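Long-range contact in cell wall surface anchor family protein (Jo),Cell wall surface anchor family protein (In) (PDB 5MKC), which pairs two fragments of a pneumococcal pilus adhesin domain that weld together autocatalytically through a covalent isopeptide bond: residues 113-118 and 191-196. Residues are numbered along the deposited sequence; the frame is centred on the assembly and turned at random.
Sequences GELIDL and RLNDEF
Asp117 and Arg191 form an antiparallel hydrogen-bonded pair, their backbones giving each other an N-H: Asp117 N reaches Arg191 O at 2.9 Å, and Arg191 N returns to Asp117 O along a more bent path. The adjoining pair, Ile116 with Leu192, is non-hydrogen-bonded, and a third bond, Asn193 N to Leu115 O at 2.8 Å, carries the pairing just beyond the strands. A type II turn from Gly113 to Ile116 leads into the one strand, and a type I turn from Asn193 to Phe196 follows the other.

On the buried face, CD1 of Ile116 meets CD1 of Leu192 at 4.0 Å, the two side chains crossing obliquely, both against Ile228, with Tyr202 also against Leu192. Leu115 instead extends to the second turn, its CD1 lying 3.6 Å from Glu195 O and close to Phe196 CA. The other face is polar. Asn193 CG lies anti to the backbone N (chi1 -174°), and from there ND2 donates to the syn lone pair of Asp117 OD2, 3.0 Å away and nearly straight at 170°; the carboxylate and amide planes are turned 80° apart. The other end of that amide, OD1, accepts Glu195 N at 2.9 Å in an Asx turn. Arg191, extended to NE, grips Asp194 OD1 end-on with NH1 and NH2 in a salt bridge, while NE forms another with Asp74 OD2.

In this Ig-like domain the amide of Asn193 thus ties the turn after strand 183-192 to strand 116-118; the nearby guanidinium may add a modest favourable field at Asp117, but it is already shared between Asp194 and Asp74.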
ATOM      1  N   GLY A 113       9.123  -2.561   5.888  1.00 34.58           N
ATOM      2  CA  GLY A 113       9.546  -2.417   7.286  1.00 36.65           C
ATOM      3  C   GLY A 113      10.836  -3.150   7.557  1.00 37.39           C
ATOM      4  O   GLY A 113      11.254  -4.018   6.784  1.00 33.09           O
ATOM      5  N   GLU A 114      11.473  -2.804   8.664  1.00 41.89           N
ATOM      6  CA  GLU A 114      12.638  -3.542   9.123  1.00 49.00           C
ATOM      7  C   GLU A 114      12.220  -5.013   9.303  1.00 51.46           C
ATOM      8  O   GLU A 114      11.135  -5.307   9.835  1.00 48.22           O
ATOM      9  CB  GLU A 114      13.103  -2.944  10.445  1.00 57.79           C
ATOM     10  CG  GLU A 114      14.433  -3.442  10.955  1.00 71.17           C
ATOM     11  CD  GLU A 114      14.663  -3.068  12.427  1.00 89.79           C
ATOM     12  OE1 GLU A 114      14.128  -2.017  12.860  1.00 93.70           O
ATOM     13  OE2 GLU A 114      15.367  -3.824  13.161  1.00 85.94           O
ATOM     14  N   LEU A 115      13.057  -5.921   8.816  1.00 39.07           N
ATOM     15  CA  LEU A 115      12.794  -7.363   8.879  1.00 46.38           C
ATOM     16  C   LEU A 115      11.599  -7.842   8.060  1.00 42.45           C
ATOM     17  O   LEU A 115      11.091  -8.945   8.286  1.00 40.95           O
ATOM     18  CB  LEU A 115      12.650  -7.858  10.325  1.00 54.12           C
ATOM     19  CG  LEU A 115      13.872  -7.757  11.259  1.00 60.33           C
ATOM     20  CD1 LEU A 115      13.820  -8.847  12.307  1.00 66.26           C
ATOM     21  CD2 LEU A 115      15.188  -7.881  10.527  1.00 59.81           C
ATOM     22  N   ILE A 116      11.155  -7.037   7.100  1.00 41.02           N
ATOM     23  CA  ILE A 116      10.078  -7.435   6.183  1.00 40.17           C
ATOM     24  C   ILE A 116      10.654  -7.616   4.790  1.00 41.81           C
ATOM     25  O   ILE A 116      11.163  -6.678   4.212  1.00 41.67           O
ATOM     26  CB  ILE A 116       8.958  -6.383   6.134  1.00 41.43           C
ATOM     27  CG1 ILE A 116       8.395  -6.124   7.539  1.00 43.49           C
ATOM     28  CG2 ILE A 116       7.834  -6.810   5.175  1.00 43.90           C
ATOM     29  CD1 ILE A 116       7.719  -7.326   8.169  1.00 47.36           C
ATOM     30  N   ASP A 117      10.581  -8.835   4.257  1.00 50.48           N
ATOM     31  CA  ASP A 117      11.106  -9.144   2.925  1.00 41.80           C
ATOM     32  C   ASP A 117       9.992  -9.197   1.874  1.00 41.56           C
ATOM     33  O   ASP A 117       9.038  -9.982   1.955  1.00 42.63           O
ATOM     34  CB  ASP A 117      11.857 -10.465   2.964  1.00 41.62           C
ATOM     35  CG  ASP A 117      13.047 -10.428   3.919  1.00 44.58           C
ATOM     36  OD1 ASP A 117      13.779  -9.410   3.945  1.00 50.71           O
ATOM     37  OD2 ASP A 117      13.264 -11.415   4.640  1.00 50.32           O
ATOM     38  N   LEU A 118      10.124  -8.333   0.884  1.00 36.38           N
ATOM     39  CA  LEU A 118       9.206  -8.309  -0.238  1.00 39.81           C
ATOM     40  C   LEU A 118       9.414  -9.585  -1.050  1.00 42.54           C
ATOM     41  O   LEU A 118      10.554 -10.014  -1.246  1.00 40.68           O
ATOM     42  CB  LEU A 118       9.526  -7.081  -1.097  1.00 36.08           C
ATOM     43  CG  LEU A 118       8.606  -6.825  -2.286  1.00 37.93           C
ATOM     44  CD1 LEU A 118       7.149  -6.663  -1.869  1.00 36.28           C
ATOM     45  CD2 LEU A 118       9.069  -5.566  -3.003  1.00 38.43           C
ATOM     46  N   ARG A 191       7.074 -11.386   3.615  1.00 34.92           N
ATOM     47  CA  ARG A 191       7.389 -12.443   4.575  1.00 37.66           C
ATOM     48  C   ARG A 191       8.255 -11.877   5.703  1.00 39.14           C
ATOM     49  O   ARG A 191       9.203 -11.107   5.466  1.00 40.10           O
ATOM     50  CB  ARG A 191       8.145 -13.579   3.877  1.00 40.56           C
ATOM     51  CG  ARG A 191       8.574 -14.704   4.811  1.00 42.35           C
ATOM     52  CD  ARG A 191       9.231 -15.836   4.033  1.00 44.90           C
ATOM     53  NE  ARG A 191       9.532 -16.975   4.895  1.00 47.77           N
ATOM     54  CZ  ARG A 191      10.581 -17.053   5.718  1.00 51.37           C
ATOM     55  NH1 ARG A 191      11.467 -16.069   5.818  1.00 50.46           N
ATOM     56  NH2 ARG A 191      10.724 -18.124   6.474  1.00 53.54           N
ATOM     57  N   LEU A 192       7.949 -12.284   6.935  1.00 40.54           N
ATOM     58  CA  LEU A 192       8.779 -11.896   8.076  1.00 40.67           C
ATOM     59  C   LEU A 192      10.133 -12.560   7.970  1.00 40.66           C
ATOM     60  O   LEU A 192      10.214 -13.751   7.748  1.00 45.83           O
ATOM     61  CB  LEU A 192       8.110 -12.275   9.392  1.00 41.87           C
ATOM     62  CG  LEU A 192       8.800 -11.786  10.675  1.00 40.96           C
ATOM     63  CD1 LEU A 192       8.866 -10.263  10.709  1.00 37.87           C
ATOM     64  CD2 LEU A 192       8.056 -12.333  11.879  1.00 45.16           C
ATOM     65  N   ASN A 193      11.200 -11.780   8.096  1.00 43.07           N
ATOM     66  CA  ASN A 193      12.571 -12.326   8.039  1.00 44.78           C
ATOM     67  C   ASN A 193      12.844 -13.274   9.191  1.00 43.13           C
ATOM     68  O   ASN A 193      12.384 -13.039  10.304  1.00 44.53           O
ATOM     69  CB  ASN A 193      13.580 -11.175   8.102  1.00 45.76           C
ATOM     70  CG  ASN A 193      15.007 -11.634   7.908  1.00 47.26           C
ATOM     71  OD1 ASN A 193      15.741 -11.832   8.862  1.00 45.39           O
ATOM     72  ND2 ASN A 193      15.397 -11.812   6.673  1.00 48.18           N
ATOM     73  N   ASP A 194      13.678 -14.282   8.956  1.00 48.72           N
ATOM     74  CA  ASP A 194      14.002 -15.270   9.992  1.00 51.17           C
ATOM     75  C   ASP A 194      14.691 -14.717  11.238  1.00 50.67           C
ATOM     76  O   ASP A 194      14.739 -15.378  12.250  1.00 54.08           O
ATOM     77  CB  ASP A 194      14.838 -16.394   9.393  1.00 55.69           C
ATOM     78  CG  ASP A 194      14.021 -17.299   8.473  1.00 59.96           C
ATOM     79  OD1 ASP A 194      12.781 -17.187   8.440  1.00 65.68           O
ATOM     80  OD2 ASP A 194      14.618 -18.126   7.765  1.00 66.22           O
ATOM     81  N   GLU A 195      15.211 -13.498  11.181  1.00 50.21           N
ATOM     82  CA  GLU A 195      15.944 -12.939  12.335  1.00 51.87           C
ATOM     83  C   GLU A 195      15.002 -12.224  13.299  1.00 49.05           C
ATOM     84  O   GLU A 195      15.448 -11.493  14.190  1.00 47.79           O
ATOM     85  CB  GLU A 195      17.068 -11.988  11.899  1.00 53.44           C
ATOM     86  CG  GLU A 195      18.130 -12.607  11.012  1.00 54.21           C
ATOM     87  CD  GLU A 195      18.700 -13.915  11.542  1.00 66.76           C
ATOM     88  OE1 GLU A 195      18.826 -14.100  12.775  1.00 64.98           O
ATOM     89  OE2 GLU A 195      19.027 -14.778  10.706  1.00 80.32           O
ATOM     90  N   PHE A 196      13.701 -12.443  13.150  1.00 48.38           N
ATOM     91  CA  PHE A 196      12.715 -11.852  14.071  1.00 49.32           C
ATOM     92  C   PHE A 196      12.988 -12.246  15.515  1.00 48.90           C
ATOM     93  O   PHE A 196      13.447 -13.335  15.812  1.00 49.42           O
ATOM     94  CB  PHE A 196      11.281 -12.279  13.719  1.00 48.60           C
ATOM     95  CG  PHE A 196      11.037 -13.752  13.860  1.00 50.09           C
ATOM     96  CD1 PHE A 196      10.807 -14.316  15.109  1.00 52.29           C
ATOM     97  CD2 PHE A 196      11.043 -14.580  12.742  1.00 54.72           C
ATOM     98  CE1 PHE A 196      10.597 -15.684  15.232  1.00 52.32           C
ATOM     99  CE2 PHE A 196      10.855 -15.950  12.862  1.00 54.84           C
ATOM    100  CZ  PHE A 196      10.637 -16.504  14.109  1.00 50.57           C
TER